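Local coordinates for flagella basal body P-ring formation protein FlgA (Salmonella typhimurium, PDB 3TEE) that takes part in assembly of the flagellar P-ring in the periplasm, where it probably acts as a chaperone or modulator for the ring protein FlgI, at residues V22-R27 against V68-T73; A138-A143 against A168-N173. All coordinates share one frame; numbering follows the deposited sequence.

Interaction 1. Residues V22-R27 against V68-T73; sequences VVVTLR and VNVQAT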
loop_
_atom_site.group_PDB
_atom_site.type_symbol
_atom_site.label_atom_id
_atom_site.label_comp_id
_atom_site.label_asym_id
_atom_site.label_seq_id
_atom_site.Cartn_x
_atom_site.Cartn_y
_atom_site.Cartn_z
ATOM N N VAL A 22 16.322 -13.276 12.090
ATOM C CA VAL A 22 15.850 -14.192 11.054
ATOM C C VAL A 22 16.383 -15.587 11.335
ATOM O O VAL A 22 17.605 -15.802 11.346
ATOM C CB VAL A 22 16.255 -13.699 9.631
ATOM C CG1 VAL A 22 15.796 -14.696 8.553
ATOM C CG2 VAL A 22 15.721 -12.298 9.354
ATOM N N VAL A 23 15.451 -16.534 11.548
ATOM C CA VAL A 23 15.774 -17.925 11.854
ATOM C C VAL A 23 15.204 -18.794 10.762
ATOM O O VAL A 23 14.005 -18.730 10.486
ATOM C CB VAL A 23 15.263 -18.352 13.264
ATOM C CG1 VAL A 23 15.564 -19.839 13.535
ATOM C CG2 VAL A 23 15.864 -17.456 14.362
ATOM N N VAL A 24 16.067 -19.596 10.146
ATOM C CA VAL A 24 15.690 -20.465 9.030
ATOM C C VAL A 24 15.728 -21.930 9.450
ATOM O O VAL A 24 16.720 -22.393 10.015
ATOM C CB VAL A 24 16.547 -20.177 7.757
ATOM C CG1 VAL A 24 16.130 -21.079 6.577
ATOM C CG2 VAL A 24 16.457 -18.702 7.349
ATOM N N THR A 25 14.662 -22.656 9.131
ATOM C CA THR A 25 14.579 -24.101 9.398
ATOM C C THR A 25 14.258 -24.831 8.105
ATOM O O THR A 25 13.273 -24.489 7.439
ATOM C CB THR A 25 13.496 -24.387 10.466
ATOM O OG1 THR A 25 13.740 -23.537 11.594
ATOM C CG2 THR A 25 13.517 -25.855 10.932
ATOM N N LEU A 26 15.046 -25.858 7.768
ATOM C CA LEU A 26 14.760 -26.667 6.569
ATOM C C LEU A 26 13.575 -27.631 6.826
ATOM O O LEU A 26 13.589 -28.338 7.824
ATOM C CB LEU A 26 16.011 -27.441 6.148
ATOM C CG LEU A 26 15.886 -28.215 4.839
ATOM C CD1 LEU A 26 16.111 -27.296 3.620
ATOM C CD2 LEU A 26 16.839 -29.396 4.830
ATOM N N ARG A 27 12.547 -27.618 5.969
ATOM C CA ARG A 27 11.356 -28.481 6.103
ATOM C C ARG A 27 11.398 -29.662 5.124
ATOM O O ARG A 27 10.686 -30.653 5.326
ATOM C CB ARG A 27 10.052 -27.691 5.882
ATOM C CG ARG A 27 9.880 -26.475 6.789
ATOM C CD ARG A 27 8.440 -25.999 6.873
ATOM N NE ARG A 27 7.814 -25.754 5.569
ATOM C CZ ARG A 27 6.688 -26.333 5.158
ATOM N NH1 ARG A 27 6.056 -27.204 5.936
ATOM N NH2 ARG A 27 6.189 -26.051 3.964
ATOM N N VAL A 68 11.535 -24.299 3.242
ATOM C CA VAL A 68 12.106 -23.767 4.478
ATOM C C VAL A 68 11.027 -22.998 5.240
ATOM O O VAL A 68 10.080 -22.494 4.649
ATOM C CB VAL A 68 13.375 -22.867 4.278
ATOM C CG1 VAL A 68 14.506 -23.599 3.549
ATOM C CG2 VAL A 68 13.029 -21.561 3.568
ATOM N N ASN A 69 11.211 -22.882 6.527
ATOM C CA ASN A 69 10.384 -22.032 7.362
ATOM C C ASN A 69 11.304 -20.872 7.801
ATOM O O ASN A 69 12.406 -21.097 8.298
ATOM C CB ASN A 69 9.822 -22.773 8.577
ATOM C CG ASN A 69 9.041 -21.820 9.471
ATOM O OD1 ASN A 69 9.556 -21.310 10.457
ATOM N ND2 ASN A 69 7.855 -21.429 9.049
ATOM N N VAL A 70 10.856 -19.651 7.580
ATOM C CA VAL A 70 11.640 -18.468 7.942
ATOM C C VAL A 70 10.894 -17.684 9.023
ATOM O O VAL A 70 9.843 -17.109 8.771
ATOM C CB VAL A 70 11.955 -17.590 6.707
ATOM C CG1 VAL A 70 12.761 -16.343 7.087
ATOM C CG2 VAL A 70 12.654 -18.396 5.609
ATOM N N GLN A 71 11.453 -17.663 10.217
ATOM C CA GLN A 71 10.897 -16.853 11.314
ATOM C C GLN A 71 11.560 -15.485 11.214
ATOM O O GLN A 71 12.790 -15.405 11.217
ATOM C CB GLN A 71 11.213 -17.489 12.674
ATOM C CG GLN A 71 10.634 -18.889 12.864
ATOM C CD GLN A 71 10.872 -19.441 14.252
ATOM O OE1 GLN A 71 11.711 -18.961 15.021
ATOM N NE2 GLN A 71 10.090 -20.440 14.629
ATOM N N ALA A 72 10.767 -14.414 11.053
ATOM C CA ALA A 72 11.341 -13.069 10.942
ATOM C C ALA A 72 10.668 -12.180 11.959
ATOM O O ALA A 72 9.435 -12.123 11.991
ATOM C CB ALA A 72 11.164 -12.510 9.527
ATOM N N THR A 73 11.461 -11.583 12.867
ATOM C CA THR A 73 10.947 -10.681 13.919
ATOM C C THR A 73 11.345 -9.257 13.542
ATOM O O THR A 73 12.472 -9.021 13.110
ATOM C CB THR A 73 11.424 -11.098 15.336
ATOM O OG1 THR A 73 11.004 -12.433 15.592
ATOM C CG2 THR A 73 10.843 -10.214 16.453
HETATM O O HOH W 1 12.511 -21.287 11.309
HETATM O O HOH W 2 8.180 -24.413 3.114
#

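Interaction 2. Residues A138-A143 against A168-N173; sequences AWRVKA and AAVAQN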
loop_
_atom_site.group_PDB
_atom_site.type_symbol
_atom_site.label_atom_id
_atom_site.label_comp_id
_atom_site.label_asym_id
_atom_site.label_seq_id
_atom_site.Cartn_x
_atom_site.Cartn_y
_atom_site.Cartn_z
ATOM N N ALA A 138 -7.573 9.267 3.244
ATOM C CA ALA A 138 -8.522 10.282 3.693
ATOM C C ALA A 138 -9.217 10.942 2.488
ATOM O O ALA A 138 -8.683 10.913 1.374
ATOM C CB ALA A 138 -7.800 11.346 4.507
ATOM N N TRP A 139 -10.401 11.516 2.706
ATOM C CA TRP A 139 -11.096 12.207 1.621
ATOM C C TRP A 139 -10.551 13.625 1.519
ATOM O O TRP A 139 -10.686 14.397 2.471
ATOM C CB TRP A 139 -12.610 12.249 1.855
ATOM C CG TRP A 139 -13.303 10.922 2.022
ATOM C CD1 TRP A 139 -14.289 10.635 2.917
ATOM C CD2 TRP A 139 -13.149 9.751 1.202
ATOM N NE1 TRP A 139 -14.763 9.362 2.706
ATOM C CE2 TRP A 139 -14.072 8.792 1.669
ATOM C CE3 TRP A 139 -12.345 9.431 0.094
ATOM C CZ2 TRP A 139 -14.212 7.533 1.071
ATOM C CZ3 TRP A 139 -12.462 8.171 -0.482
ATOM C CH2 TRP A 139 -13.370 7.228 0.022
ATOM N N ARG A 140 -9.912 13.968 0.392
ATOM C CA ARG A 140 -9.431 15.339 0.173
ATOM C C ARG A 140 -10.658 16.195 -0.166
ATOM O O ARG A 140 -10.761 17.348 0.256
ATOM C CB ARG A 140 -8.381 15.388 -0.963
ATOM C CG ARG A 140 -7.760 16.772 -1.224
ATOM C CD ARG A 140 -6.965 17.312 -0.045
ATOM N NE ARG A 140 -6.704 18.754 -0.135
ATOM C CZ ARG A 140 -7.511 19.701 0.336
ATOM N NH1 ARG A 140 -8.665 19.379 0.903
ATOM N NH2 ARG A 140 -7.174 20.978 0.231
ATOM N N VAL A 141 -11.617 15.582 -0.871
ATOM C CA VAL A 141 -12.865 16.211 -1.258
ATOM C C VAL A 141 -14.005 15.392 -0.647
ATOM O O VAL A 141 -14.016 14.167 -0.771
ATOM C CB VAL A 141 -12.926 16.324 -2.813
ATOM C CG1 VAL A 141 -14.345 16.440 -3.325
ATOM C CG2 VAL A 141 -12.069 17.483 -3.312
ATOM N N LYS A 142 -14.933 16.062 0.039
ATOM C CA LYS A 142 -16.089 15.400 0.651
ATOM C C LYS A 142 -17.384 15.798 -0.043
ATOM O O LYS A 142 -17.489 16.924 -0.504
ATOM C CB LYS A 142 -16.174 15.705 2.160
ATOM C CG LYS A 142 -14.969 15.171 2.952
ATOM C CD LYS A 142 -14.972 15.673 4.386
ATOM C CE LYS A 142 -13.748 15.198 5.136
ATOM N NZ LYS A 142 -13.623 15.850 6.465
ATOM N N ALA A 143 -18.370 14.879 -0.112
ATOM C CA ALA A 143 -19.673 15.138 -0.717
ATOM C C ALA A 143 -20.330 16.375 -0.064
ATOM O O ALA A 143 -20.332 16.494 1.164
ATOM C CB ALA A 143 -20.562 13.916 -0.569
ATOM N N ALA A 168 -13.849 11.809 -2.239
ATOM C CA ALA A 168 -12.734 11.397 -3.074
ATOM C C ALA A 168 -11.421 11.794 -2.473
ATOM O O ALA A 168 -11.274 12.908 -1.972
ATOM C CB ALA A 168 -12.869 11.979 -4.485
ATOM N N ALA A 169 -10.458 10.876 -2.544
ATOM C CA ALA A 169 -9.082 11.089 -2.097
ATOM C C ALA A 169 -8.323 11.747 -3.255
ATOM O O ALA A 169 -8.856 11.818 -4.371
ATOM C CB ALA A 169 -8.436 9.742 -1.758
ATOM N N VAL A 170 -7.079 12.218 -2.998
ATOM C CA VAL A 170 -6.170 12.781 -4.006
ATOM C C VAL A 170 -5.981 11.688 -5.074
ATOM O O VAL A 170 -5.927 10.500 -4.729
ATOM C CB VAL A 170 -4.819 13.240 -3.378
ATOM C CG1 VAL A 170 -3.810 13.685 -4.443
ATOM C CG2 VAL A 170 -5.034 14.354 -2.350
ATOM N N ALA A 171 -5.993 12.084 -6.370
ATOM C CA ALA A 171 -5.861 11.206 -7.544
ATOM C C ALA A 171 -7.099 10.331 -7.837
ATOM O O ALA A 171 -7.106 9.584 -8.824
ATOM C CB ALA A 171 -4.562 10.384 -7.492
ATOM N N GLN A 172 -8.175 10.475 -7.031
ATOM C CA GLN A 172 -9.428 9.764 -7.283
ATOM C C GLN A 172 -10.392 10.707 -8.043
ATOM O O GLN A 172 -10.291 11.932 -7.922
ATOM C CB GLN A 172 -10.093 9.303 -5.976
ATOM C CG GLN A 172 -9.375 8.153 -5.259
ATOM C CD GLN A 172 -10.264 7.487 -4.223
ATOM O OE1 GLN A 172 -11.001 8.140 -3.463
ATOM N NE2 GLN A 172 -10.200 6.163 -4.158
ATOM N N ASN A 173 -11.319 10.121 -8.813
ATOM C CA ASN A 173 -12.326 10.845 -9.579
ATOM C C ASN A 173 -13.373 11.488 -8.665
ATOM O O ASN A 173 -13.812 10.871 -7.703
ATOM C CB ASN A 173 -13.014 9.910 -10.575
ATOM C CG ASN A 173 -13.960 10.625 -11.511
ATOM O OD1 ASN A 173 -13.537 11.308 -12.447
ATOM N ND2 ASN A 173 -15.262 10.511 -11.259
HETATM O O HOH W 3 -6.341 12.659 0.320
#

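Interaction 1. Residues V22-R27 against V68-T73
Val23 and Gln71, and two residues further on Thr25 and Asn69, form the hydrogen-bonded pairs of an antiparallel beta-sheet in which strand 21-26 lies along strand 62-79. Each pair closes a two-bond ring: Val23 N gives to Gln71 O at 2.9 Å and Asn69 N to Thr25 O at 2.8 Å, with the return bonds nearly as straight. The segment axes approach to 4.6 Å, with their directions 164° apart. In the non-hydrogen-bonded pairs between and beyond them, CA-H groups lean on the same carbonyls.

Apolar contacts gather on the face carrying Val22, Val24, Leu26, Val68 and Val70. Val22 CG1 reaches Val70 CG1 at 3.8 Å, while Val24 splits its branches: CG1, anti to the backbone N (chi1 -179°), meets Val68 CB, and CG2 lies beside Val70 CG2. Phe11 of helix 2-14 covers Val22, Val24 and Val70.

The other face, with Val23, Thr25, Asn69 and Gln71, is mixed, Val23 and Thr25 being exposed. The Gln71 side chain, extended beyond CG, brings OE1 to 4.0 Å from Val23 CB, and Asn69 ND2 hydrogen-bonds to Asn52 OD1. Arg27, past the strand end, lays CD against Asn69 CB at 3.9 Å; a bend at chi3 (-53°) then turns the guanidinium. A water in the guanidinium plane accepts from Arg27 NH2 at 2.7 Å and donates to Val68 O.

Interaction 2. Residues A138-A143 against A168-N173
Ala168 O is gripped by two consecutive amides of the facing loop. Val141 N points at it nearly along the C=O axis, with an N-H...O angle of 170° at 2.9 Å, whereas the bond from Arg140 N is weak and bent to 121°. Two residues opposite one make a classic beta bulge. The return bond, Ala168 N to Val141 O at 2.8 Å, completes a single antiparallel bridge between the loop after strand 135-137 and the one leading into strand 173-178.

Beyond the bridge, residues 169-172 fold into a type II beta turn, with Gln172 N bonded to Ala169 O. The Gln172 side chain comes back over this turn: OE1 accepts from Ala169 N in a straight bond of 2.9 Å. The same oxygen meets the edge of the Trp139 ring, 3.3 Å from CZ3, with the indole and amide planes only 25° apart. In Trp139, chi1 and chi2 together direct the benzo edge to Ala169 N, 3.6 Å from CE3. Arg136 makes a cation-pi contact with this indole.

At Arg140, CB and CG rest against Val170 CG2, each at 3.8 Å, before the chain bends at chi2 and NE bonds to Ser190 O. Side chains here serve mainly as apolar flanks and an edge contact, so the polar link between the loops rests largely on backbone groups, two straight bonds and one weak one.

Overall arrangement
Interactions 1 and 2 lie on opposite sides of the chain's centre, about 42 Å between their centres and about 28 Å between nearest atoms. Interaction 1 closes before interaction 2 opens, so they follow in series along an elongated chain with a radius of gyration of about 26 Å. The first joins two strands of the N-terminal sheet; the second joins loops at the five-stranded sheet 146-197, both segments lying within the P-ring chaperone family region. The wide spacing is consistent with the open form in which this flexible protein was crystallised. Each contact has a glycerol nearby, probably from the crystallisation liquor: about 3 Å from the Asn69 side chain and about 5 Å from that of Trp139.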